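Local coordinates for protein sulfide-quinone reductase (Aquifex aeolicus, PDB 3HYW) that catalyses the FAD-dependent oxidation of hydrogen sulfide with a quinone as electron acceptor, building up polysulfur that is typically released as cyclooctasulfur, at residues 146-151 and 182-187. Residues are numbered along the deposited sequence; the frame is centred on the assembly and turned at random.
Sequences VVIGAI and MTFITS
Val146 O is gripped twice, by Thr183 N at 2.9 Å and by a donating water that also hydrogen-bonds Thr183 OG1. Thr183 suits this partly exposed position: its hydroxyl, anti to the carbonyl carbon (chi1 -60°), holds the water. Three more backbone bonds continue the parallel pairing: Ile148 N to Thr183 O, Ile185 N to Ile148 O at 2.8 Å, and Ala150 N to Ile185 O. The N-H and C=O groups of Val147 and Gly149 serve strand 247-255, while their CA-H groups touch Thr183 O and Ile185 O. Helix 158-173 links the two strands in a beta-alpha-beta unit of the pyridine nucleotide-disulphide oxidoreductase fold, covering the face bearing Ile148 and Phe184. There Ile148 CD1 lies 4.1 Å from Met182 CE, the side chains side by side and the bend at chi3 (68°) placing CE. Gly149 CA sits over one face of the Phe184 ring, toward its rim; its backbone angles suit glycine and would jam a side chain. On the opposite face of the sheet, Val147 CG2 meets Ile185 CD1 at 3.6 Å, branched side chains suited to buried strands. Beyond the strands, Ser187 OG donates to Ile151 O at 2.8 Å from above the carbonyl plane, satisfying a buried carbonyl.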
ATOM      1  N   VAL A 146       0.721  16.704  20.155  1.00 33.01           N
ATOM      2  CA  VAL A 146       0.304  17.606  19.089  1.00 32.71           C
ATOM      3  C   VAL A 146      -0.740  16.921  18.221  1.00 32.71           C
ATOM      4  O   VAL A 146      -0.622  15.733  17.899  1.00 32.58           O
ATOM      5  CB  VAL A 146       1.510  18.065  18.240  1.00 32.89           C
ATOM      6  CG1 VAL A 146       1.062  18.747  16.947  1.00 32.46           C
ATOM      7  CG2 VAL A 146       2.371  19.005  19.045  1.00 32.97           C
ATOM      8  N   VAL A 147      -1.784  17.667  17.880  1.00 32.78           N
ATOM      9  CA  VAL A 147      -2.714  17.238  16.844  1.00 33.01           C
ATOM     10  C   VAL A 147      -2.985  18.360  15.853  1.00 32.52           C
ATOM     11  O   VAL A 147      -3.215  19.513  16.221  1.00 32.46           O
ATOM     12  CB  VAL A 147      -4.009  16.558  17.415  1.00 33.35           C
ATOM     13  CG1 VAL A 147      -4.505  17.266  18.632  1.00 34.82           C
ATOM     14  CG2 VAL A 147      -5.101  16.442  16.364  1.00 33.34           C
ATOM     15  N   ILE A 148      -2.911  17.999  14.582  1.00 32.21           N
ATOM     16  CA  ILE A 148      -3.021  18.944  13.487  1.00 31.68           C
ATOM     17  C   ILE A 148      -4.031  18.348  12.518  1.00 31.56           C
ATOM     18  O   ILE A 148      -4.169  17.138  12.444  1.00 31.37           O
ATOM     19  CB  ILE A 148      -1.628  19.160  12.811  1.00 31.75           C
ATOM     20  CG1 ILE A 148      -0.669  19.858  13.789  1.00 31.47           C
ATOM     21  CG2 ILE A 148      -1.744  19.982  11.518  1.00 30.81           C
ATOM     22  CD1 ILE A 148       0.806  19.612  13.519  1.00 30.40           C
ATOM     23  N   GLY A 149      -4.757  19.188  11.791  1.00 31.46           N
ATOM     24  CA  GLY A 149      -5.601  18.658  10.740  1.00 31.10           C
ATOM     25  C   GLY A 149      -6.630  19.602  10.175  1.00 31.33           C
ATOM     26  O   GLY A 149      -6.428  20.817  10.118  1.00 30.81           O
ATOM     27  N   ALA A 150      -7.739  19.011   9.749  1.00 31.40           N
ATOM     28  CA  ALA A 150      -8.798  19.727   9.063  1.00 31.57           C
ATOM     29  C   ALA A 150     -10.161  19.331   9.619  1.00 31.56           C
ATOM     30  O   ALA A 150     -10.438  18.152   9.851  1.00 31.43           O
ATOM     31  CB  ALA A 150      -8.728  19.446   7.578  1.00 31.45           C
ATOM     32  N   ILE A 151     -10.993  20.340   9.853  1.00 31.74           N
ATOM     33  CA  ILE A 151     -12.365  20.143  10.301  1.00 31.60           C
ATOM     34  C   ILE A 151     -13.221  19.771   9.075  1.00 31.86           C
ATOM     35  O   ILE A 151     -12.720  19.798   7.945  1.00 31.96           O
ATOM     36  CB  ILE A 151     -12.911  21.410  11.050  1.00 31.80           C
ATOM     37  CG1 ILE A 151     -13.048  22.611  10.099  1.00 31.31           C
ATOM     38  CG2 ILE A 151     -12.014  21.755  12.240  1.00 31.62           C
ATOM     39  CD1 ILE A 151     -13.813  23.795  10.682  1.00 31.24           C
ATOM     40  N   MET A 182       2.594  12.998  17.787  1.00 31.51           N
ATOM     41  CA  MET A 182       1.952  13.753  16.726  1.00 31.79           C
ATOM     42  C   MET A 182       0.855  12.942  16.070  1.00 31.44           C
ATOM     43  O   MET A 182       1.060  11.779  15.698  1.00 31.24           O
ATOM     44  CB  MET A 182       2.972  14.212  15.682  1.00 31.64           C
ATOM     45  CG  MET A 182       3.920  15.280  16.188  1.00 32.08           C
ATOM     46  SD  MET A 182       5.010  15.958  14.922  1.00 33.40           S
ATOM     47  CE  MET A 182       3.806  16.831  13.917  1.00 33.49           C
ATOM     48  N   THR A 183      -0.309  13.572  15.935  1.00 30.97           N
ATOM     49  CA  THR A 183      -1.469  12.949  15.324  1.00 30.75           C
ATOM     50  C   THR A 183      -2.105  13.906  14.326  1.00 30.77           C
ATOM     51  O   THR A 183      -2.317  15.085  14.617  1.00 31.09           O
ATOM     52  CB  THR A 183      -2.508  12.496  16.389  1.00 30.86           C
ATOM     53  OG1 THR A 183      -1.893  11.550  17.271  1.00 30.02           O
ATOM     54  CG2 THR A 183      -3.731  11.847  15.732  1.00 30.35           C
ATOM     55  N   PHE A 184      -2.398  13.380  13.145  1.00 30.40           N
ATOM     56  CA  PHE A 184      -3.037  14.141  12.088  1.00 30.51           C
ATOM     57  C   PHE A 184      -4.482  13.675  11.978  1.00 30.35           C
ATOM     58  O   PHE A 184      -4.733  12.482  11.837  1.00 30.70           O
ATOM     59  CB  PHE A 184      -2.285  13.914  10.774  1.00 30.28           C
ATOM     60  CG  PHE A 184      -2.655  14.874   9.685  1.00 30.18           C
ATOM     61  CD1 PHE A 184      -1.995  16.092   9.565  1.00 30.65           C
ATOM     62  CD2 PHE A 184      -3.642  14.551   8.760  1.00 30.68           C
ATOM     63  CE1 PHE A 184      -2.336  16.996   8.553  1.00 30.75           C
ATOM     64  CE2 PHE A 184      -3.981  15.444   7.745  1.00 30.31           C
ATOM     65  CZ  PHE A 184      -3.323  16.667   7.642  1.00 30.17           C
ATOM     66  N   ILE A 185      -5.429  14.609  12.073  1.00 30.17           N
ATOM     67  CA  ILE A 185      -6.860  14.265  12.007  1.00 29.98           C
ATOM     68  C   ILE A 185      -7.538  15.055  10.891  1.00 29.90           C
ATOM     69  O   ILE A 185      -7.517  16.284  10.885  1.00 29.89           O
ATOM     70  CB  ILE A 185      -7.601  14.516  13.349  1.00 29.99           C
ATOM     71  CG1 ILE A 185      -6.901  13.797  14.506  1.00 30.27           C
ATOM     72  CG2 ILE A 185      -9.070  14.069  13.241  1.00 30.11           C
ATOM     73  CD1 ILE A 185      -7.627  13.905  15.840  1.00 30.14           C
ATOM     74  N   THR A 186      -8.135  14.345   9.945  1.00 29.88           N
ATOM     75  CA  THR A 186      -8.695  15.005   8.767  1.00 29.49           C
ATOM     76  C   THR A 186     -10.106  14.549   8.378  1.00 29.53           C
ATOM     77  O   THR A 186     -10.506  13.401   8.624  1.00 29.25           O
ATOM     78  CB  THR A 186      -7.723  14.894   7.557  1.00 29.99           C
ATOM     79  OG1 THR A 186      -8.281  15.578   6.430  1.00 28.49           O
ATOM     80  CG2 THR A 186      -7.447  13.425   7.203  1.00 29.15           C
ATOM     81  N   SER A 187     -10.850  15.481   7.786  1.00 29.45           N
ATOM     82  CA  SER A 187     -12.142  15.214   7.165  1.00 29.56           C
ATOM     83  C   SER A 187     -12.004  14.434   5.849  1.00 29.97           C
ATOM     84  O   SER A 187     -12.962  13.805   5.393  1.00 30.06           O
ATOM     85  CB  SER A 187     -12.880  16.531   6.925  1.00 29.58           C
ATOM     86  OG  SER A 187     -11.994  17.544   6.453  1.00 30.01           O
TER
HETATM   87  O   HOH W   1      -0.717  13.389  19.277  1.00 31.65           O